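Local coordinates for protein ribulose-bisphosphate carboxylase (Alicyclobacillus acidocaldarius subsp. acidocaldarius, PDB 4NAS) that belongs to the RuBisCO large-chain family, pairing an N-terminal domain with a TIM-barrel domain, and binds calcium at a site that includes a carboxylated lysine, at residues E184-E190 and R227-L231. Numbering follows the deposited sequence.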
loop_
_atom_site.group_PDB
_atom_site.type_symbol
_atom_site.label_atom_id
_atom_site.label_comp_id
_atom_site.label_asym_id
_atom_site.label_seq_id
_atom_site.Cartn_x
_atom_site.Cartn_y
_atom_site.Cartn_z
ATOM N N GLU B 184 -3.131 3.607 23.346
ATOM C CA GLU B 184 -4.108 4.433 24.051
ATOM C C GLU B 184 -4.143 4.095 25.543
ATOM O O GLU B 184 -5.168 4.255 26.195
ATOM C CB GLU B 184 -5.499 4.271 23.420
ATOM C CG GLU B 184 -5.505 4.468 21.901
ATOM C CD GLU B 184 -6.887 4.291 21.273
ATOM O OE1 GLU B 184 -7.899 4.521 21.969
ATOM O OE2 GLU B 184 -6.960 3.927 20.077
ATOM N N ALA B 185 -3.015 3.645 26.086
ATOM C CA ALA B 185 -2.967 3.195 27.482
ATOM C C ALA B 185 -2.910 4.327 28.507
ATOM O O ALA B 185 -3.350 4.168 29.630
ATOM C CB ALA B 185 -1.798 2.240 27.697
ATOM N N TYR B 186 -2.358 5.466 28.126
ATOM C CA TYR B 186 -2.193 6.552 29.075
ATOM C C TYR B 186 -3.083 7.738 28.715
ATOM O O TYR B 186 -3.545 8.473 29.589
ATOM C CB TYR B 186 -0.721 6.958 29.152
ATOM C CG TYR B 186 0.179 5.759 29.338
ATOM C CD1 TYR B 186 0.350 5.177 30.592
ATOM C CD2 TYR B 186 0.828 5.183 28.253
ATOM C CE1 TYR B 186 1.161 4.063 30.761
ATOM C CE2 TYR B 186 1.639 4.072 28.412
ATOM C CZ TYR B 186 1.804 3.514 29.662
ATOM O OH TYR B 186 2.612 2.406 29.805
ATOM N N ALA B 187 -3.334 7.914 27.423
ATOM C CA ALA B 187 -4.193 9.001 26.974
ATOM C C ALA B 187 -4.787 8.666 25.617
ATOM O O ALA B 187 -4.066 8.558 24.634
ATOM C CB ALA B 187 -3.421 10.305 26.903
ATOM N N THR B 188 -6.101 8.495 25.584
ATOM C CA THR B 188 -6.819 8.244 24.352
ATOM C C THR B 188 -6.810 9.487 23.470
ATOM O O THR B 188 -6.699 10.608 23.971
ATOM C CB THR B 188 -8.270 7.878 24.639
ATOM O OG1 THR B 188 -8.947 9.013 25.200
ATOM C CG2 THR B 188 -8.331 6.724 25.600
ATOM N N PRO B 189 -6.908 9.293 22.151
ATOM C CA PRO B 189 -6.997 10.429 21.232
ATOM C C PRO B 189 -8.112 11.424 21.610
ATOM O O PRO B 189 -7.916 12.645 21.509
ATOM C CB PRO B 189 -7.266 9.748 19.888
ATOM C CG PRO B 189 -6.421 8.496 19.988
ATOM C CD PRO B 189 -6.641 8.027 21.434
ATOM N N GLU B 190 -9.261 10.923 22.053
ATOM C CA GLU B 190 -10.354 11.822 22.391
ATOM C C GLU B 190 -10.023 12.641 23.646
ATOM O O GLU B 190 -10.357 13.827 23.722
ATOM C CB GLU B 190 -11.711 11.102 22.503
ATOM C CG GLU B 190 -11.697 9.592 22.647
ATOM C CD GLU B 190 -11.286 8.830 21.367
ATOM O OE1 GLU B 190 -11.982 8.884 20.327
ATOM O OE2 GLU B 190 -10.258 8.150 21.431
ATOM N N ARG B 227 -14.719 7.561 14.296
ATOM C CA ARG B 227 -13.734 8.192 15.167
ATOM C C ARG B 227 -13.311 9.569 14.636
ATOM O O ARG B 227 -13.169 10.516 15.403
ATOM C CB ARG B 227 -12.504 7.303 15.413
ATOM C CG ARG B 227 -11.573 7.912 16.480
ATOM C CD ARG B 227 -10.447 6.987 16.951
ATOM N NE ARG B 227 -10.331 6.962 18.420
ATOM C CZ ARG B 227 -9.551 6.113 19.080
ATOM N NH1 ARG B 227 -8.808 5.240 18.408
ATOM N NH2 ARG B 227 -9.488 6.144 20.399
ATOM N N ALA B 228 -13.113 9.670 13.324
ATOM C CA ALA B 228 -12.751 10.941 12.696
ATOM C C ALA B 228 -13.817 12.002 12.993
ATOM O O ALA B 228 -13.510 13.188 13.233
ATOM C CB ALA B 228 -12.619 10.754 11.194
ATOM N N ARG B 229 -15.070 11.568 12.971
ATOM C CA ARG B 229 -16.196 12.465 13.214
ATOM C C ARG B 229 -16.191 12.948 14.657
ATOM O O ARG B 229 -16.448 14.125 14.925
ATOM C CB ARG B 229 -17.528 11.761 12.944
ATOM C CG ARG B 229 -17.807 11.386 11.500
ATOM C CD ARG B 229 -19.233 10.843 11.395
ATOM N NE ARG B 229 -19.539 10.240 10.101
ATOM C CZ ARG B 229 -19.859 8.961 9.937
ATOM N NH1 ARG B 229 -20.130 8.490 8.723
ATOM N NH2 ARG B 229 -19.912 8.155 10.991
ATOM N N ARG B 230 -15.927 12.031 15.588
ATOM C CA ARG B 230 -15.929 12.378 17.004
ATOM C C ARG B 230 -14.814 13.360 17.274
ATOM O O ARG B 230 -15.017 14.345 17.988
ATOM C CB ARG B 230 -15.751 11.147 17.892
ATOM C CG ARG B 230 -16.900 10.155 17.863
ATOM C CD ARG B 230 -16.786 9.168 19.017
ATOM N NE ARG B 230 -15.452 8.569 19.113
ATOM C CZ ARG B 230 -15.141 7.348 18.681
ATOM N NH1 ARG B 230 -13.899 6.888 18.818
ATOM N NH2 ARG B 230 -16.071 6.581 18.120
ATOM N N LEU B 231 -13.643 13.091 16.687
ATOM C CA LEU B 231 -12.455 13.897 16.940
ATOM C C LEU B 231 -12.654 15.315 16.439
ATOM O O LEU B 231 -12.221 16.271 17.083
ATOM C CB LEU B 231 -11.181 13.256 16.333
ATOM C CG LEU B 231 -10.763 11.923 16.965
ATOM C CD1 LEU B 231 -9.568 11.274 16.278
ATOM C CD2 LEU B 231 -10.488 12.088 18.460
#
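The guanidinium of Arg227 has Pro189 CG lying over one face, 3.9 Å from its plane and nearer the border of the group than its middle, while the carboxylates of Glu184 and Glu190 lie at its edge. A second flat group, the guanidinium of Arg230, rests with one face centred on Arg227 CA and takes Glu190 OE1 at its edge. Together the four charged residues form a salt-bridge network that joins helix 221-233 to the start of helix 189-207 and to the loop leading into it, on the outside of the TIM barrel. It illustrates how one arginine can serve two acids. Toward Glu184 the grip is end-on: Arg227 NH2 bonds OE1 at 2.8 Å and NH1 bonds OE2 at 2.8 Å, both nitrogens approaching from above the carboxylate plane, the groups turned 49° apart. Toward Glu190 the planes are nearly coplanar, and NE of Arg227 reaches the syn lone pair of OE1 at 3.2 Å in an almost straight hydrogen bond (172°). Arg227 gets there with CG anti to the backbone N (chi1 -172°) and a bend at chi3; Thr218 O takes a further bond from its NH1, which should help fix the group's rotation. Beside the network, Leu231 CD2 packs on Pro189 CB at 4.2 Å, and both side chains also touch Val215 of strand 214-216. Glu190 OE1 is shared, accepting Arg230 NH1 at 3.2 Å from above the carboxylate plane.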